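PDB 2GHA: maltose ABC transporter, periplasmic maltose-binding protein from Thermotoga maritima, which binds maltotriose and probably delivers it, as the periplasmic receptor, to a maltose-type ABC transporter. Local coordinates for residues Ser44-Ala49 / Asn72-Pro77; Pro79-Leu84 / Phe285-Glu290; Pro256-Val261 / Asn327-Pro332. All blocks are in the same frame, centred on the assembly; numbering follows the deposited sequence. Where two conformers were deposited one is given.

Contact 1. Residues Ser44-Ala49 / Asn72-Pro77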
loop_
_atom_site.group_PDB
_atom_site.type_symbol
_atom_site.label_atom_id
_atom_site.label_comp_id
_atom_site.label_asym_id
_atom_site.label_seq_id
_atom_site.Cartn_x
_atom_site.Cartn_y
_atom_site.Cartn_z
ATOM N N SER A 44 -13.614 -4.642 -4.843
ATOM C CA SER A 44 -14.748 -4.657 -5.784
ATOM C C SER A 44 -15.436 -6.034 -5.835
ATOM O O SER A 44 -16.666 -6.130 -5.830
ATOM C CB SER A 44 -14.295 -4.199 -7.162
ATOM O OG SER A 44 -13.211 -4.971 -7.613
ATOM N N LYS A 45 -14.640 -7.109 -5.783
ATOM C CA LYS A 45 -15.201 -8.448 -5.707
ATOM C C LYS A 45 -16.056 -8.613 -4.467
ATOM O O LYS A 45 -17.102 -9.247 -4.493
ATOM C CB LYS A 45 -14.072 -9.484 -5.728
ATOM C CG LYS A 45 -14.589 -10.924 -5.870
ATOM C CD LYS A 45 -13.513 -11.920 -5.607
ATOM C CE LYS A 45 -13.999 -13.342 -5.850
ATOM N NZ LYS A 45 -14.171 -13.611 -7.292
ATOM N N PHE A 46 -15.596 -8.030 -3.379
ATOM C CA PHE A 46 -16.294 -8.127 -2.107
ATOM C C PHE A 46 -17.583 -7.284 -2.088
ATOM O O PHE A 46 -18.614 -7.745 -1.629
ATOM C CB PHE A 46 -15.360 -7.709 -0.974
ATOM C CG PHE A 46 -15.915 -8.017 0.389
ATOM C CD1 PHE A 46 -15.939 -9.325 0.849
ATOM C CD2 PHE A 46 -16.387 -7.014 1.228
ATOM C CE1 PHE A 46 -16.414 -9.618 2.091
ATOM C CE2 PHE A 46 -16.863 -7.325 2.485
ATOM C CZ PHE A 46 -16.883 -8.616 2.908
ATOM N N LEU A 47 -17.502 -6.064 -2.590
ATOM C CA LEU A 47 -18.697 -5.222 -2.745
ATOM C C LEU A 47 -19.785 -5.928 -3.539
ATOM O O LEU A 47 -20.967 -5.821 -3.223
ATOM C CB LEU A 47 -18.332 -3.887 -3.404
ATOM C CG LEU A 47 -17.634 -2.874 -2.494
ATOM C CD1 LEU A 47 -16.831 -1.863 -3.330
ATOM C CD2 LEU A 47 -18.634 -2.176 -1.604
ATOM N N THR A 48 -19.375 -6.667 -4.558
ATOM C CA THR A 48 -20.328 -7.404 -5.374
ATOM C C THR A 48 -20.859 -8.683 -4.712
ATOM O O THR A 48 -22.068 -8.962 -4.723
ATOM C CB THR A 48 -19.703 -7.782 -6.716
ATOM O OG1 THR A 48 -19.197 -6.601 -7.364
ATOM C CG2 THR A 48 -20.745 -8.483 -7.614
ATOM N N ALA A 49 -19.944 -9.474 -4.184
ATOM C CA ALA A 49 -20.267 -10.818 -3.675
ATOM C C ALA A 49 -20.875 -10.848 -2.294
ATOM O O ALA A 49 -21.746 -11.653 -2.009
ATOM C CB ALA A 49 -19.018 -11.701 -3.695
ATOM N N ASN A 72 -21.404 0.816 4.049
ATOM C CA ASN A 72 -22.185 -0.100 3.217
ATOM C C ASN A 72 -22.645 -1.358 4.000
ATOM O O ASN A 72 -23.333 -2.235 3.450
ATOM C CB ASN A 72 -21.380 -0.500 1.978
ATOM C CG ASN A 72 -21.058 0.702 1.038
ATOM O OD1 ASN A 72 -21.470 1.827 1.280
ATOM N ND2 ASN A 72 -20.294 0.444 -0.017
ATOM N N GLY A 73 -22.229 -1.445 5.255
ATOM C CA GLY A 73 -22.625 -2.509 6.172
ATOM C C GLY A 73 -22.035 -3.892 5.888
ATOM O O GLY A 73 -22.597 -4.894 6.353
ATOM N N LEU A 74 -20.884 -3.938 5.206
ATOM C CA LEU A 74 -20.310 -5.197 4.720
ATOM C C LEU A 74 -19.202 -5.800 5.595
ATOM O O LEU A 74 -18.879 -6.974 5.426
ATOM C CB LEU A 74 -19.777 -5.032 3.302
ATOM C CG LEU A 74 -20.764 -4.641 2.194
ATOM C CD1 LEU A 74 -20.068 -4.715 0.844
ATOM C CD2 LEU A 74 -22.024 -5.510 2.250
ATOM N N ILE A 75 -18.614 -5.009 6.492
ATOM C CA ILE A 75 -17.591 -5.533 7.434
ATOM C C ILE A 75 -18.074 -5.390 8.866
ATOM O O ILE A 75 -18.792 -4.433 9.191
ATOM C CB ILE A 75 -16.157 -4.918 7.197
ATOM C CG1 ILE A 75 -16.185 -3.389 7.211
ATOM C CG2 ILE A 75 -15.614 -5.442 5.901
ATOM C CD1 ILE A 75 -14.830 -2.755 7.097
ATOM N N GLU A 76 -17.742 -6.389 9.680
ATOM C CA GLU A 76 -18.250 -6.549 11.016
ATOM C C GLU A 76 -17.370 -5.822 12.030
ATOM O O GLU A 76 -16.130 -5.946 12.002
ATOM C CB GLU A 76 -18.304 -8.057 11.367
ATOM C CG GLU A 76 -18.958 -8.373 12.700
ATOM C CD GLU A 76 -20.441 -8.094 12.747
ATOM O OE1 GLU A 76 -21.043 -7.790 11.687
ATOM O OE2 GLU A 76 -20.984 -8.174 13.877
ATOM N N PRO A 77 -17.984 -5.084 12.969
ATOM C CA PRO A 77 -17.174 -4.547 14.058
ATOM C C PRO A 77 -16.506 -5.641 14.891
ATOM O O PRO A 77 -17.092 -6.699 15.093
ATOM C CB PRO A 77 -18.194 -3.805 14.924
ATOM C CG PRO A 77 -19.302 -3.477 13.995
ATOM C CD PRO A 77 -19.397 -4.673 13.091
#
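F46 and L47, neighbours on the last turns of helix 39-49, meet L74, I75 and N72 of the loop that leaves helix 66-71. No hydrogen bond links the two segments, and the joint is made almost wholly by apolar side chains.

The aromatic part belongs to F46. Its CG lies anti to the backbone N (chi1 -169°), which sends the ring outward from the helix to the backbone of L74. There CE2 and CZ present the ring edge to the carbonyl oxygen, with F46 CE2 at 3.6 Å from L74 O and that oxygen in the ring plane. The partly positive ring hydrogens thus face a partly negative atom. F46 CE2 also lies 3.8 Å from L74 CB, the two side chains running past each other in opposite directions. I75 CG2 comes obliquely to F46 CE2 at 4.1 Å.

The aliphatic part is carried by one branch of L47. Its CD2 touches L74 CD1 at 3.8 Å, and the two leucine side chains cross at about a right angle. L74 CD1 also rests 3.9 Å from L47 CA, so this methyl of L74 reaches the helix backbone. The amide of N72 turns its ND2 to L47 CD2 at 3.5 Å, a polar group touching the apolar one at the exposed edge of the contact.

L69 of helix 66-71 touches F46, L47 and I75 alike, and W8 of strand 4-9 also touches F46. Backbone bonds from L74 to A270 and from E76 to V268 also hold the loop. G73, with positive phi (71°), closes helix 66-71 in a Schellman motif, and L74, just after it, points toward helix 39-49 in a helix-to-loop contact beside the central sheet of a periplasmic binding protein lobe.

Contact 2. Residues Pro79-Leu84 / Phe285-Glu290; sequences PNFSDL and FIAKKE
A salt bridge between K288 and D83, alongside a small apolar touch from F81 to A287, makes this a partly buried polar contact. It joins the loop between helices 66-71 and 89-94 to the short link between helices 275-286 and 289-298, across about 200 residues of sequence.

The ammonium group of K288 donates to D83 OD2, with NZ at 2.7 Å from that oxygen. D83 OD2 accepts through its syn lone pair, on the side of the other carboxylate oxygen. The lysine starts away from the loop but bends at its second torsion (chi2 -62°), then runs extended to its end, bringing CD within 3.4 Å of D83 OD2 and CE to 3.3 Å from it. The two side chains cross at about a right angle. S82 OG stands 4.1 Å from K288 NZ, too far for a bond.

F81 supplies the apolar share. Its CG sits between the backbone N and the carbonyl carbon (chi1 56°), which places ring atom CE1 4.1 Å from A287 CB in an oblique approach. L84 CA sits over one face of this ring, offset toward the rim, and P79 O lies at its edge. F81 to L84 form a type I beta turn, closed by the bond from L84 N to F81 O (3.0 Å). On the facing side K288 occupies the N-cap position of helix 289-298.

D83 has a second cationic partner: R305 NH1 binds OD1 and also A287 O. The two carboxylate oxygens are therefore shared between a lysine and an arginine, which would probably keep D83 ionised despite its burial, while R305 ties the aspartate to the backbone of the interhelix link.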
loop_
_atom_site.group_PDB
_atom_site.type_symbol
_atom_site.label_atom_id
_atom_site.label_comp_id
_atom_site.label_asym_id
_atom_site.label_seq_id
_atom_site.Cartn_x
_atom_site.Cartn_y
_atom_site.Cartn_z
ATOM N N PRO A 79 -15.317 -6.762 18.347
ATOM C CA PRO A 79 -15.343 -6.456 19.773
ATOM C C PRO A 79 -13.985 -6.513 20.467
ATOM O O PRO A 79 -13.060 -7.118 19.981
ATOM C CB PRO A 79 -16.284 -7.514 20.338
ATOM C CG PRO A 79 -17.136 -7.925 19.178
ATOM C CD PRO A 79 -16.209 -7.885 18.003
ATOM N N ASN A 80 -13.886 -5.909 21.635
ATOM C CA ASN A 80 -12.641 -5.930 22.358
ATOM C C ASN A 80 -12.189 -7.386 22.624
ATOM O O ASN A 80 -13.004 -8.303 22.775
ATOM C CB ASN A 80 -12.778 -5.110 23.649
ATOM C CG ASN A 80 -13.083 -3.609 23.386
ATOM O OD1 ASN A 80 -12.848 -3.057 22.294
ATOM N ND2 ASN A 80 -13.613 -2.943 24.408
ATOM N N PHE A 81 -10.883 -7.595 22.636
ATOM C CA PHE A 81 -10.303 -8.934 22.842
ATOM C C PHE A 81 -9.000 -8.777 23.627
ATOM O O PHE A 81 -8.463 -7.678 23.704
ATOM C CB PHE A 81 -10.090 -9.653 21.493
ATOM C CG PHE A 81 -9.227 -8.886 20.511
ATOM C CD1 PHE A 81 -7.887 -9.240 20.321
ATOM C CD2 PHE A 81 -9.751 -7.798 19.803
ATOM C CE1 PHE A 81 -7.091 -8.511 19.428
ATOM C CE2 PHE A 81 -8.965 -7.071 18.912
ATOM C CZ PHE A 81 -7.638 -7.435 18.726
ATOM N N SER A 82 -8.519 -9.863 24.225
ATOM C CA SER A 82 -7.397 -9.803 25.157
ATOM C C SER A 82 -6.137 -9.214 24.553
ATOM O O SER A 82 -5.415 -8.511 25.223
ATOM C CB SER A 82 -7.107 -11.169 25.767
ATOM O OG SER A 82 -6.802 -12.135 24.782
ATOM N N ASP A 83 -5.878 -9.502 23.284
ATOM C CA ASP A 83 -4.659 -9.012 22.650
ATOM C C ASP A 83 -4.764 -7.574 22.086
ATOM O O ASP A 83 -3.786 -7.057 21.563
ATOM C CB ASP A 83 -4.217 -9.979 21.558
ATOM C CG ASP A 83 -3.570 -11.219 22.123
ATOM O OD1 ASP A 83 -2.353 -11.199 22.359
ATOM O OD2 ASP A 83 -4.277 -12.219 22.313
ATOM N N LEU A 84 -5.911 -6.920 22.220
ATOM C CA LEU A 84 -6.070 -5.562 21.655
ATOM C C LEU A 84 -4.945 -4.626 22.102
ATOM O O LEU A 84 -4.395 -3.873 21.287
ATOM C CB LEU A 84 -7.425 -4.993 22.048
ATOM C CG LEU A 84 -7.809 -3.577 21.615
ATOM C CD1 LEU A 84 -7.947 -3.548 20.114
ATOM C CD2 LEU A 84 -9.093 -3.103 22.296
ATOM N N PHE A 285 -6.006 -16.462 17.534
ATOM C CA PHE A 285 -4.930 -17.150 16.833
ATOM C C PHE A 285 -4.096 -16.203 15.965
ATOM O O PHE A 285 -2.902 -16.039 16.184
ATOM C CB PHE A 285 -5.527 -18.273 15.992
ATOM C CG PHE A 285 -4.516 -19.063 15.193
ATOM C CD1 PHE A 285 -3.306 -19.467 15.736
ATOM C CD2 PHE A 285 -4.821 -19.453 13.891
ATOM C CE1 PHE A 285 -2.417 -20.210 14.993
ATOM C CE2 PHE A 285 -3.924 -20.190 13.147
ATOM C CZ PHE A 285 -2.739 -20.580 13.697
ATOM N N ILE A 286 -4.734 -15.560 14.996
ATOM C CA ILE A 286 -3.999 -14.661 14.093
ATOM C C ILE A 286 -3.324 -13.548 14.883
ATOM O O ILE A 286 -2.181 -13.189 14.596
ATOM C CB ILE A 286 -4.900 -14.140 12.945
ATOM C CG1 ILE A 286 -5.321 -15.306 12.048
ATOM C CG2 ILE A 286 -4.230 -13.047 12.149
ATOM C CD1 ILE A 286 -4.182 -16.026 11.382
ATOM N N ALA A 287 -4.012 -13.038 15.900
ATOM C CA ALA A 287 -3.545 -11.866 16.639
ATOM C C ALA A 287 -2.381 -12.121 17.593
ATOM O O ALA A 287 -1.807 -11.157 18.131
ATOM C CB ALA A 287 -4.714 -11.223 17.409
ATOM N N LYS A 288 -2.027 -13.373 17.841
ATOM C CA LYS A 288 -1.031 -13.698 18.837
ATOM C C LYS A 288 0.353 -13.313 18.358
ATOM O O LYS A 288 0.585 -13.175 17.174
ATOM C CB LYS A 288 -1.049 -15.185 19.174
ATOM C CG LYS A 288 -2.347 -15.661 19.753
ATOM C CD LYS A 288 -2.695 -14.978 21.071
ATOM C CE LYS A 288 -4.037 -15.431 21.640
ATOM N NZ LYS A 288 -4.243 -14.808 23.009
ATOM N N LYS A 289 1.261 -13.124 19.317
ATOM C CA LYS A 289 2.633 -12.721 19.041
ATOM C C LYS A 289 3.351 -13.622 18.039
ATOM O O LYS A 289 3.890 -13.132 17.032
ATOM C CB LYS A 289 3.461 -12.675 20.325
ATOM C CG LYS A 289 4.875 -12.196 20.098
ATOM C CD LYS A 289 5.566 -11.869 21.434
ATOM C CE LYS A 289 5.693 -13.055 22.349
ATOM N NZ LYS A 289 6.683 -12.821 23.457
ATOM N N GLU A 290 3.427 -14.917 18.324
ATOM C CA GLU A 290 4.073 -15.819 17.363
ATOM C C GLU A 290 3.414 -15.745 15.985
ATOM O O GLU A 290 4.120 -15.738 14.971
ATOM C CB GLU A 290 4.056 -17.278 17.823
ATOM C CG GLU A 290 5.170 -17.633 18.800
ATOM C CD GLU A 290 5.299 -19.119 18.959
ATOM O OE1 GLU A 290 5.633 -19.765 17.933
ATOM O OE2 GLU A 290 5.008 -19.611 20.081
#

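Contact 3. Residues Pro256-Val261 / Asn327-Pro332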
loop_
_atom_site.group_PDB
_atom_site.type_symbol
_atom_site.label_atom_id
_atom_site.label_comp_id
_atom_site.label_asym_id
_atom_site.label_seq_id
_atom_site.Cartn_x
_atom_site.Cartn_y
_atom_site.Cartn_z
ATOM N N PRO A 256 11.545 16.687 1.660
ATOM C CA PRO A 256 11.426 15.256 1.520
ATOM C C PRO A 256 10.214 14.814 0.720
ATOM O O PRO A 256 9.181 15.500 0.692
ATOM C CB PRO A 256 11.310 14.763 2.963
ATOM C CG PRO A 256 10.888 15.870 3.738
ATOM C CD PRO A 256 11.306 17.118 3.048
ATOM N N ALA A 257 10.350 13.651 0.085
ATOM C CA ALA A 257 9.173 12.961 -0.423
ATOM C C ALA A 257 8.304 12.556 0.750
ATOM O O ALA A 257 8.810 12.211 1.828
ATOM C CB ALA A 257 9.574 11.745 -1.195
ATOM N N ARG A 258 6.995 12.535 0.533
ATOM C CA ARG A 258 6.051 12.160 1.597
ATOM C C ARG A 258 5.046 11.107 1.104
ATOM O O ARG A 258 3.964 11.433 0.600
ATOM C CB ARG A 258 5.331 13.394 2.139
ATOM C CG ARG A 258 6.297 14.451 2.675
ATOM C CD ARG A 258 5.572 15.503 3.495
ATOM N NE ARG A 258 5.134 14.967 4.784
ATOM C CZ ARG A 258 4.308 15.598 5.615
ATOM N NH1 ARG A 258 3.814 16.794 5.311
ATOM N NH2 ARG A 258 3.982 15.021 6.767
ATOM N N PRO A 259 5.405 9.818 1.244
ATOM C CA PRO A 259 4.542 8.774 0.734
ATOM C C PRO A 259 3.263 8.575 1.562
ATOM O O PRO A 259 3.170 8.981 2.713
ATOM C CB PRO A 259 5.408 7.525 0.871
ATOM C CG PRO A 259 6.270 7.821 2.046
ATOM C CD PRO A 259 6.606 9.265 1.900
ATOM N N PHE A 260 2.273 7.946 0.950
ATOM C CA PHE A 260 1.190 7.379 1.733
ATOM C C PHE A 260 1.703 6.351 2.720
ATOM O O PHE A 260 2.635 5.579 2.425
ATOM C CB PHE A 260 0.185 6.652 0.828
ATOM C CG PHE A 260 -0.880 7.525 0.200
ATOM C CD1 PHE A 260 -1.769 8.282 0.966
ATOM C CD2 PHE A 260 -1.048 7.521 -1.182
ATOM C CE1 PHE A 260 -2.788 9.040 0.316
ATOM C CE2 PHE A 260 -2.038 8.242 -1.801
ATOM C CZ PHE A 260 -2.905 9.011 -1.057
ATOM N N VAL A 261 1.083 6.328 3.900
ATOM C CA VAL A 261 1.276 5.233 4.820
ATOM C C VAL A 261 0.015 4.373 4.768
ATOM O O VAL A 261 -1.122 4.866 4.798
ATOM C CB VAL A 261 1.547 5.727 6.265
ATOM C CG1 VAL A 261 1.539 4.552 7.213
ATOM C CG2 VAL A 261 2.872 6.418 6.311
ATOM N N ASN A 327 8.240 10.247 7.013
ATOM C CA ASN A 327 7.849 11.478 6.298
ATOM C C ASN A 327 6.476 11.365 5.644
ATOM O O ASN A 327 6.053 12.284 4.940
ATOM C CB ASN A 327 8.896 11.843 5.237
ATOM C CG ASN A 327 10.247 12.245 5.863
ATOM O OD1 ASN A 327 10.292 12.949 6.877
ATOM N ND2 ASN A 327 11.337 11.786 5.267
ATOM N N GLY A 328 5.776 10.262 5.897
ATOM C CA GLY A 328 4.544 9.940 5.189
ATOM C C GLY A 328 3.233 10.389 5.815
ATOM O O GLY A 328 3.184 10.880 6.949
ATOM N N ILE A 329 2.152 10.134 5.079
ATOM C CA ILE A 329 0.802 10.583 5.425
ATOM C C ILE A 329 -0.152 9.382 5.332
ATOM O O ILE A 329 -0.273 8.812 4.247
ATOM C CB ILE A 329 0.401 11.670 4.399
ATOM C CG1 ILE A 329 1.317 12.898 4.559
ATOM C CG2 ILE A 329 -1.091 12.047 4.503
ATOM C CD1 ILE A 329 1.175 13.899 3.514
ATOM N N PRO A 330 -0.809 8.958 6.448
ATOM C CA PRO A 330 -1.735 7.826 6.317
ATOM C C PRO A 330 -2.836 8.079 5.287
ATOM O O PRO A 330 -3.373 9.185 5.189
ATOM C CB PRO A 330 -2.334 7.677 7.724
ATOM C CG PRO A 330 -1.259 8.208 8.611
ATOM C CD PRO A 330 -0.737 9.394 7.856
ATOM N N MET A 331 -3.153 7.069 4.501
ATOM C CA MET A 331 -4.281 7.191 3.626
ATOM C C MET A 331 -5.527 7.475 4.442
ATOM O O MET A 331 -5.740 6.868 5.481
ATOM C CB MET A 331 -4.538 5.905 2.840
ATOM C CG MET A 331 -3.460 5.560 1.838
ATOM S SD MET A 331 -3.878 4.124 0.890
ATOM C CE MET A 331 -3.563 2.828 2.067
ATOM N N PRO A 332 -6.389 8.375 3.954
ATOM C CA PRO A 332 -7.724 8.447 4.537
ATOM C C PRO A 332 -8.468 7.129 4.436
ATOM O O PRO A 332 -8.230 6.369 3.493
ATOM C CB PRO A 332 -8.432 9.494 3.681
ATOM C CG PRO A 332 -7.330 10.292 3.067
ATOM C CD PRO A 332 -6.182 9.369 2.895
HETATM O O HOH W 1 11.032 10.854 2.551
HETATM O O HOH W 2 5.086 12.526 8.241
#
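Residues P259-V261 pair in parallel with I329-M331 through three backbone bonds: I329 N to P259 O (2.8 Å), V261 N to I329 O (2.9 Å) and M331 N to V261 O (3.0 Å). The middle one is tilted, its donor lying 60° out of the carbonyl plane of I329.

F260 and I329 share one face of the sheet, V261 and P330 the other. M331 crosses F260 at about a right angle, with CG tight against F260 CD1 at 3.3 Å. Its sulfur completes a Met-aromatic contact, SD being 4.8 Å from the ring centroid and 17° off the normal. V261 CB meets P330 CG at 4.4 Å.

R258 was modelled in two conformers, so its contacts are less certain and hold for one of them only. In that one, R258 NE gives N327 O a bond of 2.8 Å nearly in the guanidinium plane, I329 CD1 lies over the centre of one guanidinium face, and a water joins NH2 to G328 O. A second water links A257 O to N327 ND2.

M331 touches bound glucose units and belongs to the glycan pocket, so the pairing probably helps to position a ligand-contacting residue. Strand 329-330, following helix 316-326, joins strand 260-268 of the large mixed sheet; helix 155-164 packs against it through F163, which meets F260 edge-to-face, while W341 of helix 341-352 also meets the F260 ring.

In the fold
Contact 1 is the buried one, whereas contacts 2 and 3 are partly buried. Segments 72-77 and 79-84 belong to one loop, so contacts 1 and 2 hold successive parts of it, with centres about 23 Å apart. Strand 260-268 of contact 3 leads on to helix 275-286 of contact 2, yet the nearest atoms of these two contacts are about 17 Å apart. Their chemistry differs with place: apolar side chains seal contact 1, charge dominates contact 2, the contact farthest from the chain centre, and backbone pairing governs contact 3, which lies nearest that centre and is the one that reaches the bound sugar.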